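Local structure of aldo-keto Reductase, OXIDOREDUCTASE (5T79) at residues 86-89 against 90-93. The protein is an NADPH-binding aldo-keto reductase, studied for the biocatalytic reduction of 3-hydroxybutanal to 1,3-butanediol. Numbering follows the deposited sequence. Where two conformers were deposited one is given.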
loop_
_atom_site.group_PDB
_atom_site.type_symbol
_atom_site.label_atom_id
_atom_site.label_comp_id
_atom_site.label_asym_id
_atom_site.label_seq_id
_atom_site.Cartn_x
_atom_site.Cartn_y
_atom_site.Cartn_z
ATOM N N LEU A 86 7.009 -16.388 12.303
ATOM C CA LEU A 86 6.016 -16.729 13.334
ATOM C C LEU A 86 6.289 -16.094 14.710
ATOM O O LEU A 86 5.334 -15.543 15.261
ATOM C CB LEU A 86 5.833 -18.238 13.508
ATOM C CG LEU A 86 4.972 -18.964 12.480
ATOM C CD1 LEU A 86 4.575 -20.316 13.005
ATOM C CD2 LEU A 86 3.710 -18.171 12.116
ATOM N N PRO A 87 7.532 -16.077 15.270
ATOM C CA PRO A 87 7.729 -15.436 16.593
ATOM C C PRO A 87 7.484 -13.917 16.575
ATOM O O PRO A 87 7.310 -13.334 17.632
ATOM C CB PRO A 87 9.200 -15.727 16.913
ATOM C CG PRO A 87 9.513 -16.970 16.108
ATOM C CD PRO A 87 8.806 -16.691 14.820
ATOM N N TRP A 88 7.472 -13.285 15.387
ATOM C CA TRP A 88 7.285 -11.839 15.282
ATOM C C TRP A 88 5.970 -11.474 14.560
ATOM O O TRP A 88 5.814 -10.310 14.189
ATOM C CB TRP A 88 8.512 -11.188 14.578
ATOM C CG TRP A 88 9.799 -11.480 15.302
ATOM C CD1 TRP A 88 10.265 -10.869 16.433
ATOM C CD2 TRP A 88 10.678 -12.583 15.049
ATOM N NE1 TRP A 88 11.417 -11.494 16.870
ATOM C CE2 TRP A 88 11.684 -12.559 16.045
ATOM C CE3 TRP A 88 10.726 -13.584 14.061
ATOM C CZ2 TRP A 88 12.707 -13.513 16.098
ATOM C CZ3 TRP A 88 11.746 -14.523 14.109
ATOM C CH2 TRP A 88 12.706 -14.499 15.131
ATOM N N ARG A 89 4.985 -12.411 14.451
ATOM C CA ARG A 89 3.703 -12.067 13.779
ATOM C C ARG A 89 3.008 -10.894 14.492
ATOM O O ARG A 89 2.391 -10.075 13.825
ATOM C CB ARG A 89 2.740 -13.278 13.683
ATOM C CG ARG A 89 1.462 -13.026 12.829
ATOM C CD ARG A 89 0.246 -12.550 13.661
ATOM N NE ARG A 89 -0.930 -12.173 12.848
ATOM C CZ ARG A 89 -1.104 -10.983 12.270
ATOM N NH1 ARG A 89 -0.168 -10.045 12.362
ATOM N NH2 ARG A 89 -2.189 -10.743 11.543
ATOM N N ASP A 90 3.125 -10.801 15.830
ATOM C CA ASP A 90 2.438 -9.725 16.559
ATOM C C ASP A 90 3.176 -8.366 16.419
ATOM O O ASP A 90 2.667 -7.337 16.870
ATOM C CB ASP A 90 2.203 -10.125 18.024
ATOM C CG ASP A 90 1.236 -11.315 18.158
ATOM O OD1 ASP A 90 0.486 -11.583 17.203
ATOM O OD2 ASP A 90 1.200 -11.935 19.242
ATOM N N GLU A 91 4.322 -8.358 15.699
ATOM C CA GLU A 91 5.055 -7.133 15.356
ATOM C C GLU A 91 4.709 -6.675 13.915
ATOM O O GLU A 91 5.236 -5.669 13.451
ATOM C CB GLU A 91 6.575 -7.385 15.479
ATOM C CG GLU A 91 6.998 -7.441 16.946
ATOM C CD GLU A 91 8.464 -7.712 17.221
ATOM O OE1 GLU A 91 9.329 -7.121 16.538
ATOM O OE2 GLU A 91 8.752 -8.495 18.148
ATOM N N LEU A 92 3.850 -7.433 13.208
ATOM C CA LEU A 92 3.502 -7.150 11.816
ATOM C C LEU A 92 2.070 -6.684 11.648
ATOM O O LEU A 92 1.190 -7.103 12.395
ATOM C CB LEU A 92 3.700 -8.420 10.932
ATOM C CG LEU A 92 5.113 -9.060 10.916
ATOM C CD1 LEU A 92 5.170 -10.262 9.944
ATOM C CD2 LEU A 92 6.189 -8.048 10.480
ATOM N N ILE A 93 1.844 -5.851 10.616
ATOM C CA ILE A 93 0.535 -5.418 10.141
ATOM C C ILE A 93 0.387 -6.050 8.769
ATOM O O ILE A 93 1.102 -5.682 7.830
ATOM C CB ILE A 93 0.351 -3.877 10.096
ATOM C CG1 ILE A 93 0.499 -3.201 11.494
ATOM C CG2 ILE A 93 -0.989 -3.493 9.422
ATOM C CD1 ILE A 93 -0.553 -3.520 12.557
HETATM O O HOH W 1 4.802 -12.153 17.794
HETATM O O HOH W 2 7.429 -10.472 19.244
#
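Two waters donate to P87 O and tie it to the residues that follow. One lies 2.8 Å from P87 O and accepts from D90 N, bridging a pair three residues apart. The other makes a longer bond of 3.3 Å to P87 O. It also donates to E91 OE2 at 2.6 Å. E91 OE1 takes a hydrogen bond from the hydroxyl of Y10 and a salt bridge from R9, which ties the turn to the helix 9-12. The E91 side chain runs beside that of W88 in the same direction. Its OE2 meets the edge of the indole at CD1, 3.3 Å away, with carboxylate and ring planes nearly perpendicular (86°). P87 CB lies over one face of the indole, off its centre.

The backbone makes two successive i to i+3 bonds, as in a 3-10 turn. E91 N donates to W88 O at 2.9 Å, and L92 N donates to R89 O at 3.1 Å. This turn links helix 72-85 to strand 93-98 of the TIM barrel, the fold of aldo-keto reductases.

R89 has CG anti to its backbone nitrogen (chi1 -173°), and the chain then bends at chi2. The bend helps bring the guanidinium to L92 O, which meets its rim almost level with it. The bond from R89 NH1 to L92 O is weak, at 3.2 Å and 123°. The strongest partner of R89 is D133, in a salt bridge through NH2, which also bonds the carbonyl of Y131. L92 is buried, with CG 3.6 Å from W88 O, and its side chain also touches F53 of helix 42-54.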